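Local structure of galactan 1,3-beta-galactosidase (Phanerochaete chrysosporium, 7BYS) at residues N78-K84 against M96-S102; A133-S139 against L152-N158; N158-F162 against A184-P189; P212-F216 against A227-I231. The protein probably hydrolyses beta-1,3-galactan as a family 43 exo-beta-1,3-galactanase, with a calcium-bearing carbohydrate-binding module in the same chain. Where two conformers were deposited one is given. Numbering follows the deposited sequence.

Contact 1: residues N78-K84 against M96-S102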
# COMPACT_ATOMS: atom_id res chain seq x y z
N ASN A 78 -14.40 -3.31 18.19
CA ASN A 78 -13.45 -4.38 17.91
C ASN A 78 -12.66 -4.06 16.65
O ASN A 78 -12.90 -3.06 15.97
CB ASN A 78 -14.18 -5.71 17.77
CG ASN A 78 -14.60 -6.28 19.11
OD1 ASN A 78 -15.76 -6.23 19.48
ND2 ASN A 78 -13.64 -6.84 19.83
N VAL A 79 -11.71 -4.95 16.35
CA VAL A 79 -10.79 -4.79 15.23
C VAL A 79 -11.16 -5.79 14.13
O VAL A 79 -11.33 -6.99 14.40
CB VAL A 79 -9.34 -5.00 15.69
CG1 VAL A 79 -8.41 -5.10 14.49
CG2 VAL A 79 -8.91 -3.86 16.62
N VAL A 80 -11.30 -5.30 12.91
CA VAL A 80 -11.48 -6.14 11.72
C VAL A 80 -10.48 -5.65 10.70
O VAL A 80 -10.59 -4.51 10.22
CB VAL A 80 -12.91 -6.04 11.16
CG1 VAL A 80 -12.98 -6.72 9.79
CG2 VAL A 80 -13.91 -6.68 12.11
N GLU A 81 -9.48 -6.48 10.38
CA GLU A 81 -8.36 -6.03 9.56
C GLU A 81 -8.07 -7.00 8.44
O GLU A 81 -8.31 -8.21 8.56
CB GLU A 81 -7.09 -5.81 10.39
CG GLU A 81 -7.15 -4.52 11.23
CD GLU A 81 -5.98 -4.33 12.17
OE1 GLU A 81 -5.10 -5.21 12.24
OE2 GLU A 81 -5.94 -3.29 12.87
N ARG A 82 -7.52 -6.46 7.36
CA ARG A 82 -6.97 -7.23 6.25
C ARG A 82 -7.94 -8.28 5.69
O ARG A 82 -7.61 -9.45 5.60
CB ARG A 82 -5.63 -7.86 6.63
CG ARG A 82 -4.57 -6.80 6.94
CD ARG A 82 -3.24 -7.40 7.39
NE ARG A 82 -2.28 -6.35 7.73
CZ ARG A 82 -1.58 -5.63 6.85
NH1 ARG A 82 -1.67 -5.88 5.55
NH2 ARG A 82 -0.76 -4.69 7.29
N PRO A 83 -9.15 -7.86 5.29
CA PRO A 83 -10.09 -8.81 4.70
C PRO A 83 -9.54 -9.42 3.42
O PRO A 83 -8.78 -8.78 2.68
CB PRO A 83 -11.32 -7.95 4.41
CG PRO A 83 -10.74 -6.58 4.14
CD PRO A 83 -9.60 -6.46 5.12
N LYS A 84 -9.93 -10.66 3.16
CA LYS A 84 -9.53 -11.40 1.96
C LYS A 84 -10.74 -12.23 1.57
O LYS A 84 -11.46 -12.72 2.44
CB LYS A 84 -8.34 -12.35 2.27
CG LYS A 84 -7.10 -11.66 2.87
CD LYS A 84 -6.33 -10.85 1.83
CE LYS A 84 -5.32 -9.94 2.53
NZ LYS A 84 -5.90 -8.58 2.87
N MET A 96 -15.10 -14.81 3.03
CA MET A 96 -14.23 -13.75 3.51
C MET A 96 -13.55 -14.19 4.80
O MET A 96 -14.22 -14.68 5.71
CB MET A 96 -15.04 -12.48 3.77
CG MET A 96 -14.20 -11.32 4.30
SD MET A 96 -15.25 -9.93 4.82
CE MET A 96 -16.01 -9.44 3.26
N TRP A 97 -12.23 -14.01 4.87
CA TRP A 97 -11.49 -14.15 6.12
C TRP A 97 -10.91 -12.80 6.51
O TRP A 97 -10.65 -11.94 5.66
CB TRP A 97 -10.34 -15.16 5.99
CG TRP A 97 -10.80 -16.59 5.91
CD1 TRP A 97 -11.64 -17.12 4.99
CD2 TRP A 97 -10.42 -17.66 6.78
NE1 TRP A 97 -11.84 -18.46 5.24
CE2 TRP A 97 -11.08 -18.82 6.33
CE3 TRP A 97 -9.59 -17.75 7.91
CZ2 TRP A 97 -10.95 -20.06 6.97
CZ3 TRP A 97 -9.46 -18.99 8.55
CH2 TRP A 97 -10.13 -20.12 8.07
N PHE A 98 -10.73 -12.59 7.81
CA PHE A 98 -10.13 -11.35 8.28
C PHE A 98 -9.48 -11.58 9.64
O PHE A 98 -9.78 -12.55 10.33
CB PHE A 98 -11.16 -10.20 8.34
CG PHE A 98 -12.41 -10.52 9.13
CD1 PHE A 98 -13.52 -11.08 8.50
CD2 PHE A 98 -12.48 -10.23 10.48
CE1 PHE A 98 -14.68 -11.34 9.22
CE2 PHE A 98 -13.65 -10.49 11.20
CZ PHE A 98 -14.74 -11.05 10.57
N HIS A 99 -8.58 -10.67 10.00
CA HIS A 99 -8.02 -10.65 11.34
C HIS A 99 -9.07 -10.05 12.27
O HIS A 99 -9.53 -8.91 12.05
CB HIS A 99 -6.75 -9.80 11.33
CG HIS A 99 -6.15 -9.53 12.69
ND1 HIS A 99 -5.16 -8.60 12.86
CD2 HIS A 99 -6.39 -10.07 13.91
CE1 HIS A 99 -4.81 -8.56 14.14
NE2 HIS A 99 -5.54 -9.44 14.80
N SER A 100 -9.49 -10.82 13.27
CA SER A 100 -10.51 -10.42 14.22
C SER A 100 -9.83 -10.23 15.57
O SER A 100 -9.12 -11.12 16.05
CB SER A 100 -11.58 -11.51 14.28
OG SER A 100 -12.52 -11.27 15.31
N ASP A 101 -10.00 -9.05 16.18
CA ASP A 101 -9.27 -8.81 17.41
C ASP A 101 -10.01 -7.84 18.31
O ASP A 101 -11.02 -7.22 17.92
CB ASP A 101 -7.83 -8.33 17.14
CG ASP A 101 -6.80 -9.06 17.99
OD1 ASP A 101 -7.03 -9.20 19.21
OD2 ASP A 101 -5.77 -9.51 17.44
N SER A 102 -9.52 -7.74 19.54
CA SER A 102 -9.85 -6.67 20.47
C SER A 102 -8.94 -5.47 20.20
O SER A 102 -7.93 -5.56 19.50
CB SER A 102 -9.68 -7.16 21.91
OG SER A 102 -8.35 -7.58 22.15
O HOH W 1 -13.41 -8.87 14.59
O HOH W 2 -4.01 -7.33 10.76
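Six main-chain hydrogen bonds pair these antiparallel strands: V79 N to D101 O (2.8 Å) and D101 N to V79 O (3.0 Å), then E81 N to H99 O, H99 N to E81 O, K84 N to W97 O and W97 N to K84 O, all 2.9 Å. N78 ND2 adds a longer bond to D101 O (3.3 Å), and N78 OD1 bonds to S75 OG. Between the last two pairs R82 and P83 lie opposite F98 alone, a beta bulge with R82 left-handed (52°/55°). A water joins E81 OE1 (2.8 Å) and H99 ND1 (2.7 Å), E81 OE2 bonds to Y105 OH, and H99 NE2 donates to D101 OD2 (2.7 Å). On the face of V80, V80 CG1 rests on F98 CD2 at 3.6 Å. E81 and R82 bind galactose, absent here. The hairpin forms the inner half of a blade of the five-bladed beta-propeller: V80, P83 and M96 touch strand 48-53 of the preceding blade, and R82, K84 and W97 strand 138-142 of the next.

Contact 2: residues A133-S139 against L152-N158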
# COMPACT_ATOMS: atom_id res chain seq x y z
N ALA A 133 -4.08 -21.59 18.02
CA ALA A 133 -2.94 -20.69 18.16
C ALA A 133 -3.31 -19.29 17.69
O ALA A 133 -4.34 -19.07 17.05
CB ALA A 133 -1.74 -21.22 17.37
N ASP A 134 -2.45 -18.33 18.04
CA ASP A 134 -2.66 -16.94 17.66
C ASP A 134 -2.69 -16.79 16.15
O ASP A 134 -1.96 -17.46 15.41
CB ASP A 134 -1.49 -16.08 18.13
CG ASP A 134 -1.47 -15.85 19.62
OD1 ASP A 134 -2.40 -16.31 20.33
OD2 ASP A 134 -0.50 -15.21 20.08
N SER A 135 -3.52 -15.85 15.70
CA SER A 135 -3.45 -15.35 14.33
C SER A 135 -3.69 -13.85 14.39
O SER A 135 -4.73 -13.41 14.89
CB SER A 135 -4.50 -16.03 13.45
OG SER A 135 -4.45 -15.55 12.12
N ARG A 136 -2.72 -13.07 13.90
CA ARG A 136 -2.89 -11.62 13.83
C ARG A 136 -2.94 -11.19 12.36
O ARG A 136 -3.91 -11.51 11.68
CB ARG A 136 -1.88 -10.89 14.71
CG ARG A 136 -2.23 -11.04 16.18
CD ARG A 136 -1.25 -10.30 17.09
NE ARG A 136 -1.64 -10.39 18.50
CZ ARG A 136 -1.35 -11.42 19.29
NH1 ARG A 136 -0.69 -12.47 18.84
NH2 ARG A 136 -1.76 -11.40 20.56
N ASP A 137 -1.91 -10.53 11.83
CA ASP A 137 -1.92 -10.25 10.40
C ASP A 137 -2.06 -11.56 9.64
O ASP A 137 -1.41 -12.56 9.98
CB ASP A 137 -0.59 -9.63 9.96
CG ASP A 137 -0.50 -8.14 10.22
OD1 ASP A 137 -1.35 -7.58 10.93
OD2 ASP A 137 0.47 -7.55 9.73
N GLU A 138 -2.89 -11.56 8.61
CA GLU A 138 -3.14 -12.79 7.86
C GLU A 138 -3.39 -12.45 6.40
O GLU A 138 -3.66 -11.30 6.03
CB GLU A 138 -4.30 -13.61 8.44
CG GLU A 138 -5.60 -12.86 8.70
CD GLU A 138 -6.21 -12.21 7.46
OE1 GLU A 138 -6.52 -11.01 7.54
OE2 GLU A 138 -6.37 -12.87 6.41
N SER A 139 -3.31 -13.49 5.56
CA SER A 139 -3.88 -13.43 4.23
C SER A 139 -4.43 -14.81 3.89
O SER A 139 -4.22 -15.78 4.63
CB SER A 139 -2.84 -12.94 3.21
OG SER A 139 -3.40 -12.82 1.92
N LEU A 152 -4.42 -20.33 4.82
CA LEU A 152 -4.25 -19.18 5.69
C LEU A 152 -2.76 -18.93 5.89
O LEU A 152 -2.00 -19.84 6.22
CB LEU A 152 -4.91 -19.45 7.05
CG LEU A 152 -4.81 -18.30 8.05
CD1 LEU A 152 -5.66 -17.14 7.58
CD2 LEU A 152 -5.24 -18.75 9.45
N LEU A 153 -2.34 -17.69 5.68
CA LEU A 153 -0.98 -17.23 5.93
C LEU A 153 -1.07 -16.29 7.13
O LEU A 153 -1.88 -15.36 7.10
CB LEU A 153 -0.47 -16.43 4.73
CG LEU A 153 -0.85 -16.92 3.32
CD1 LEU A 153 -0.22 -16.00 2.27
CD2 LEU A 153 -0.45 -18.38 3.08
N TYR A 154 -0.29 -16.54 8.19
CA TYR A 154 -0.58 -15.80 9.41
C TYR A 154 0.60 -15.66 10.35
O TYR A 154 1.38 -16.60 10.54
CB TYR A 154 -1.79 -16.36 10.17
CG TYR A 154 -1.78 -17.84 10.54
CD1 TYR A 154 -1.76 -18.83 9.57
CD2 TYR A 154 -1.87 -18.23 11.87
CE1 TYR A 154 -1.80 -20.18 9.92
CE2 TYR A 154 -1.92 -19.57 12.23
CZ TYR A 154 -1.88 -20.54 11.24
OH TYR A 154 -1.94 -21.88 11.55
N ALA A 155 0.67 -14.50 11.00
CA ALA A 155 1.59 -14.26 12.11
C ALA A 155 0.99 -14.88 13.37
O ALA A 155 -0.12 -14.54 13.78
CB ALA A 155 1.77 -12.76 12.30
N SER A 156 1.73 -15.80 13.97
CA SER A 156 1.22 -16.60 15.08
C SER A 156 2.18 -16.47 16.26
O SER A 156 3.24 -15.83 16.17
CB SER A 156 1.03 -18.05 14.63
OG SER A 156 0.33 -18.81 15.61
N ASP A 157 1.79 -17.08 17.38
CA ASP A 157 2.61 -17.16 18.59
C ASP A 157 3.20 -15.79 18.98
O ASP A 157 4.41 -15.58 18.98
CB ASP A 157 3.67 -18.26 18.47
CG ASP A 157 3.07 -19.62 18.11
OD1 ASP A 157 1.99 -19.95 18.62
OD2 ASP A 157 3.67 -20.34 17.29
N ASN A 158 2.30 -14.86 19.28
CA ASN A 158 2.68 -13.50 19.67
C ASN A 158 3.55 -12.84 18.61
O ASN A 158 4.53 -12.17 18.91
CB ASN A 158 3.34 -13.46 21.06
CG ASN A 158 2.37 -13.80 22.17
OD1 ASN A 158 1.15 -13.65 22.03
ND2 ASN A 158 2.90 -14.27 23.30
O HOH W 3 -0.11 -18.89 19.56
O HOH W 4 0.43 -13.25 16.24
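L152 opens the pairing of this propeller-blade hairpin, its CD1 lying 3.9 Å from E138 CB. L153 is bonded both ways to S139 (L153 N to S139 O 2.9 Å, S139 N to L153 O 2.8 Å). Y154 then forms a non-hydrogen-bonded pair with E138, and its CB comes within 3.4 Å of S135 OG. Opposite A155 the chain has not yet entered strand 138-142, yet A155 N bonds to D137 O and R136 N to A155 O, both at 3.0 Å. S156 uses its side chain, OG donating to D134 O (2.7 Å). D157 OD1 reaches D134 N through a water (2.5 and 2.8 Å respectively), its OD2 accepting from N161 ND2. N158 N closes the series on D134 OD2 (2.9 Å), which also forms a salt bridge with R136 NH1 (3.0 Å); D134 OD1 pairs with K129. The bonding thus passes from strand pairing to a charged cluster around D134, while the carboxylate of galactose-binding D137 is directed away from 152-158 and accepts from A188 N.

Contact 3: residues N158-F162 against A184-P189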
# COMPACT_ATOMS: atom_id res chain seq x y z
N ASN A 158 2.30 -14.86 19.28
CA ASN A 158 2.68 -13.50 19.67
C ASN A 158 3.55 -12.84 18.61
O ASN A 158 4.53 -12.17 18.91
CB ASN A 158 3.34 -13.46 21.06
CG ASN A 158 2.37 -13.80 22.17
OD1 ASN A 158 1.15 -13.65 22.03
ND2 ASN A 158 2.90 -14.27 23.30
N ASN A 159 3.20 -13.07 17.34
CA ASN A 159 3.86 -12.56 16.14
C ASN A 159 5.22 -13.19 15.86
O ASN A 159 5.85 -12.84 14.86
CB ASN A 159 3.96 -11.02 16.10
CG ASN A 159 2.63 -10.35 15.80
OD1 ASN A 159 1.68 -10.98 15.32
ND2 ASN A 159 2.56 -9.05 16.05
N GLN A 160 5.68 -14.13 16.68
CA GLN A 160 7.04 -14.63 16.53
C GLN A 160 7.19 -15.67 15.42
O GLN A 160 8.24 -15.72 14.77
CB GLN A 160 7.56 -15.21 17.84
CG GLN A 160 7.54 -14.22 18.99
CD GLN A 160 8.21 -12.92 18.61
OE1 GLN A 160 9.44 -12.87 18.44
NE2 GLN A 160 7.42 -11.86 18.45
N ASN A 161 6.18 -16.49 15.17
CA ASN A 161 6.29 -17.64 14.28
C ASN A 161 5.29 -17.46 13.15
O ASN A 161 4.09 -17.32 13.40
CB ASN A 161 6.00 -18.95 15.02
CG ASN A 161 6.90 -19.15 16.22
OD1 ASN A 161 8.04 -18.69 16.25
ND2 ASN A 161 6.38 -19.84 17.23
N PHE A 162 5.78 -17.48 11.92
CA PHE A 162 4.94 -17.29 10.75
C PHE A 162 4.47 -18.64 10.21
O PHE A 162 5.29 -19.53 9.97
CB PHE A 162 5.68 -16.54 9.64
CG PHE A 162 4.81 -16.24 8.48
CD1 PHE A 162 3.89 -15.20 8.56
CD2 PHE A 162 4.85 -17.01 7.33
CE1 PHE A 162 3.04 -14.94 7.49
CE2 PHE A 162 4.00 -16.76 6.27
CZ PHE A 162 3.10 -15.73 6.36
N ALA A 184 10.53 -15.92 12.92
CA ALA A 184 10.67 -15.09 11.73
C ALA A 184 10.12 -13.68 11.88
O ALA A 184 10.51 -12.80 11.11
CB ALA A 184 10.01 -15.79 10.54
N THR A 185 9.23 -13.45 12.85
CA THR A 185 8.61 -12.14 13.11
C THR A 185 8.11 -11.48 11.82
O THR A 185 8.40 -10.32 11.53
CB THR A 185 9.51 -11.19 13.91
OG1 THR A 185 10.67 -10.82 13.15
CG2 THR A 185 9.92 -11.82 15.25
N LEU A 186 7.33 -12.24 11.06
CA LEU A 186 6.80 -11.76 9.80
C LEU A 186 5.33 -11.42 9.95
O LEU A 186 4.58 -12.11 10.65
CB LEU A 186 6.96 -12.82 8.70
CG LEU A 186 8.40 -13.16 8.29
CD1 LEU A 186 8.42 -14.37 7.39
CD2 LEU A 186 9.09 -11.98 7.63
N GLU A 187 4.90 -10.37 9.26
CA GLU A 187 3.48 -10.06 9.19
C GLU A 187 3.16 -9.52 7.80
O GLU A 187 3.95 -9.63 6.87
CB GLU A 187 3.04 -9.19 10.38
CG GLU A 187 3.65 -7.80 10.39
CD GLU A 187 3.16 -6.98 11.58
OE1 GLU A 187 2.46 -7.52 12.46
OE2 GLU A 187 3.48 -5.77 11.64
N ALA A 188 1.95 -8.97 7.66
CA ALA A 188 1.45 -8.45 6.38
C ALA A 188 1.76 -9.36 5.19
O ALA A 188 2.35 -8.92 4.19
CB ALA A 188 2.01 -7.04 6.16
N PRO A 189 1.40 -10.64 5.25
CA PRO A 189 1.79 -11.57 4.19
C PRO A 189 0.90 -11.49 2.97
O PRO A 189 -0.26 -11.08 3.03
CB PRO A 189 1.61 -12.94 4.85
CG PRO A 189 0.46 -12.73 5.80
CD PRO A 189 0.69 -11.34 6.35
O HOH W 5 0.63 -9.54 13.08
O HOH W 6 5.40 -14.15 12.31
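This contact is a junction between two consecutive blades of the beta-propeller, beside the galactose-binding pocket. Residues 158-162 lead into the third strand of one blade through a classic beta bulge, in which Q160 and N161 both face S156; residues 184-189 begin the innermost strand of the next. A single direct hydrogen bond spans the segments, from T185 N to Q160 O (3.1 Å, nearly linear), supported by a CA-H...O contact of T185 CA with N159 O at 3.3 Å. T185 has left-handed backbone angles (47°/51°). Q160 bends back on its own turn, NE2 donating to N158 O at 2.9 Å. Two waters extend the polar link: one donates to N159 O (2.9 Å) and L186 O (2.8 Å), the other to N159 OD1 (2.9 Å) and E187 OE1 (2.8 Å). The apolar part centres on F162, whose CA-to-CB bond points toward the other segment. Its CD1 lies 3.9 Å from L186 CB, and its CZ meets P189 CB at 3.5 Å with the proline at the ring edge. E187 extends beside D137 and Q242, both galactose-binding residues. Beyond the junction, F162 and P189 also touch L153 of strand 150-156, and F162 reaches L200 of strand 197-204, while the chain turns a corner at A188 before continuing as strand 189-194.

Contact 4: residues P212-F216 against A227-I231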
# COMPACT_ATOMS: atom_id res chain seq x y z
N PRO A 212 11.64 -2.60 5.84
CA PRO A 212 11.94 -3.22 4.54
C PRO A 212 11.21 -4.55 4.38
O PRO A 212 11.50 -5.51 5.09
CB PRO A 212 13.46 -3.42 4.59
CG PRO A 212 13.94 -2.42 5.59
CD PRO A 212 12.87 -2.37 6.63
N ASN A 213 10.26 -4.59 3.45
CA ASN A 213 9.51 -5.81 3.20
C ASN A 213 10.35 -6.79 2.38
O ASN A 213 11.27 -6.41 1.65
CB ASN A 213 8.19 -5.50 2.48
CG ASN A 213 7.10 -4.95 3.41
OD1 ASN A 213 5.91 -5.08 3.12
ND2 ASN A 213 7.49 -4.30 4.50
N LYS A 214 10.02 -8.08 2.52
CA LYS A 214 10.87 -9.16 2.03
C LYS A 214 10.08 -10.12 1.14
O LYS A 214 8.86 -10.25 1.26
CB LYS A 214 11.46 -9.99 3.18
CG LYS A 214 12.13 -9.18 4.28
CD LYS A 214 13.43 -8.56 3.81
CE LYS A 214 14.11 -7.82 4.95
NZ LYS A 214 15.36 -7.15 4.48
N TRP A 215 10.81 -10.81 0.27
CA TRP A 215 10.26 -11.89 -0.54
C TRP A 215 10.98 -13.21 -0.23
O TRP A 215 12.16 -13.22 0.14
CB TRP A 215 10.31 -11.57 -2.05
CG TRP A 215 11.66 -11.61 -2.68
CD1 TRP A 215 12.54 -10.57 -2.82
CD2 TRP A 215 12.28 -12.75 -3.30
NE1 TRP A 215 13.68 -11.00 -3.48
CE2 TRP A 215 13.54 -12.33 -3.78
CE3 TRP A 215 11.90 -14.08 -3.48
CZ2 TRP A 215 14.41 -13.20 -4.43
CZ3 TRP A 215 12.76 -14.94 -4.13
CH2 TRP A 215 14.01 -14.50 -4.60
N PHE A 216 10.24 -14.31 -0.41
CA PHE A 216 10.69 -15.68 -0.23
C PHE A 216 10.04 -16.49 -1.34
O PHE A 216 8.93 -16.17 -1.76
CB PHE A 216 10.19 -16.28 1.09
CG PHE A 216 10.31 -15.37 2.29
CD1 PHE A 216 9.45 -14.29 2.46
CD2 PHE A 216 11.24 -15.63 3.29
CE1 PHE A 216 9.55 -13.47 3.58
CE2 PHE A 216 11.33 -14.81 4.42
CZ PHE A 216 10.49 -13.73 4.56
N ALA A 227 15.62 -17.91 1.87
CA ALA A 227 15.85 -16.90 2.89
C ALA A 227 15.40 -15.53 2.40
O ALA A 227 15.51 -15.20 1.22
CB ALA A 227 17.34 -16.84 3.23
N GLN A 228 14.91 -14.72 3.34
CA GLN A 228 14.37 -13.40 3.01
C GLN A 228 15.34 -12.58 2.17
O GLN A 228 16.56 -12.57 2.41
CB GLN A 228 14.04 -12.65 4.30
CG GLN A 228 15.23 -12.46 5.24
CD GLN A 228 14.87 -11.71 6.51
OE1 GLN A 228 13.71 -11.46 6.79
NE2 GLN A 228 15.88 -11.36 7.29
N GLN A 229 14.79 -11.86 1.20
CA GLN A 229 15.52 -10.84 0.46
C GLN A 229 14.62 -9.61 0.29
O GLN A 229 13.39 -9.71 0.31
CB GLN A 229 15.97 -11.35 -0.92
CG GLN A 229 16.88 -12.60 -0.89
CD GLN A 229 18.27 -12.35 -0.29
OE1 GLN A 229 18.68 -11.22 -0.02
NE2 GLN A 229 19.02 -13.43 -0.11
N ASP A 230 15.24 -8.45 0.12
CA ASP A 230 14.50 -7.20 -0.01
C ASP A 230 13.77 -7.10 -1.34
O ASP A 230 14.28 -7.52 -2.39
CB ASP A 230 15.47 -6.03 0.12
CG ASP A 230 15.87 -5.75 1.54
OD1 ASP A 230 14.99 -5.47 2.38
OD2 ASP A 230 17.09 -5.83 1.84
N ILE A 231 12.57 -6.50 -1.31
CA ILE A 231 11.87 -6.13 -2.54
C ILE A 231 12.12 -4.69 -2.96
O ILE A 231 11.73 -4.31 -4.07
CB ILE A 231 10.34 -6.39 -2.47
CG1 ILE A 231 9.66 -5.54 -1.38
CG2 ILE A 231 10.06 -7.89 -2.28
CD1 ILE A 231 8.11 -5.65 -1.41
O HOH W 7 12.76 -4.18 1.14
O HOH W 8 14.18 -14.98 -1.06
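The third and outermost strands of one beta-propeller blade meet here as an antiparallel hairpin. W215 and Q229 form its hydrogen-bonded pair, W215 N donating to Q229 O (2.8 Å) and Q229 N to W215 O (3.1 Å); I231 N adds a bond to N213 O (3.2 Å). The side chains then add to this pairing. K214 starts with two m torsions and then runs fully extended, which takes its ammonium to the neighbouring strand, where K214 NZ forms a salt bridge with D230 OD1 (2.7 Å). The CA-to-CB bond of D230 points away from the partner, but its m rotamer brings the carboxylate back, and OD1 also lies 3.4 Å from P212 CB. W215, in the p rotamer, lays its indole along the other strand: NE1 is 3.5 Å from Q229 CB, and the ring edge at CD1 faces D230 O (3.5 Å) and I231 CG2 (3.7 Å). Q229, with two m torsions, leads its amide away. F216 turns its ring with an m rotamer so that CE2 touches Q228 CB at 3.5 Å. Q228 itself is p then t, and its OE1 accepts from H204 NE2, tying the edge to strand 197-204. N213 directs its OD1 inward to N243 N. At the far end of the pairing, one water donates to W215 O (2.9 Å) and to A227 O (2.6 Å).

In the fold
The four contacts follow the chain through three consecutive propeller blades. Contacts 1 and 2, with centres 11 Å apart, pack together beside the galactose pocket (H99 CG to R136 O, 3.2 Å), with a long, weak ion pair, R82 NE to D137 OD1 (3.5 Å), in addition; R82 NH1 bonds to N243 O. Contacts 2 and 3 share N158 and are closest, 7 Å between centres, with a probable hydrogen bond from S156 N to N161 O (2.9 Å) and S139 CB 3.2 Å from P189 O. Contact 3 passes to contact 4 where L186 CD1 touches F216 CZ at 3.6 Å. Contact 4, centred 25 Å from contact 1, nevertheless places the N213 side chain about 5 Å from that of galactose-binding Q242.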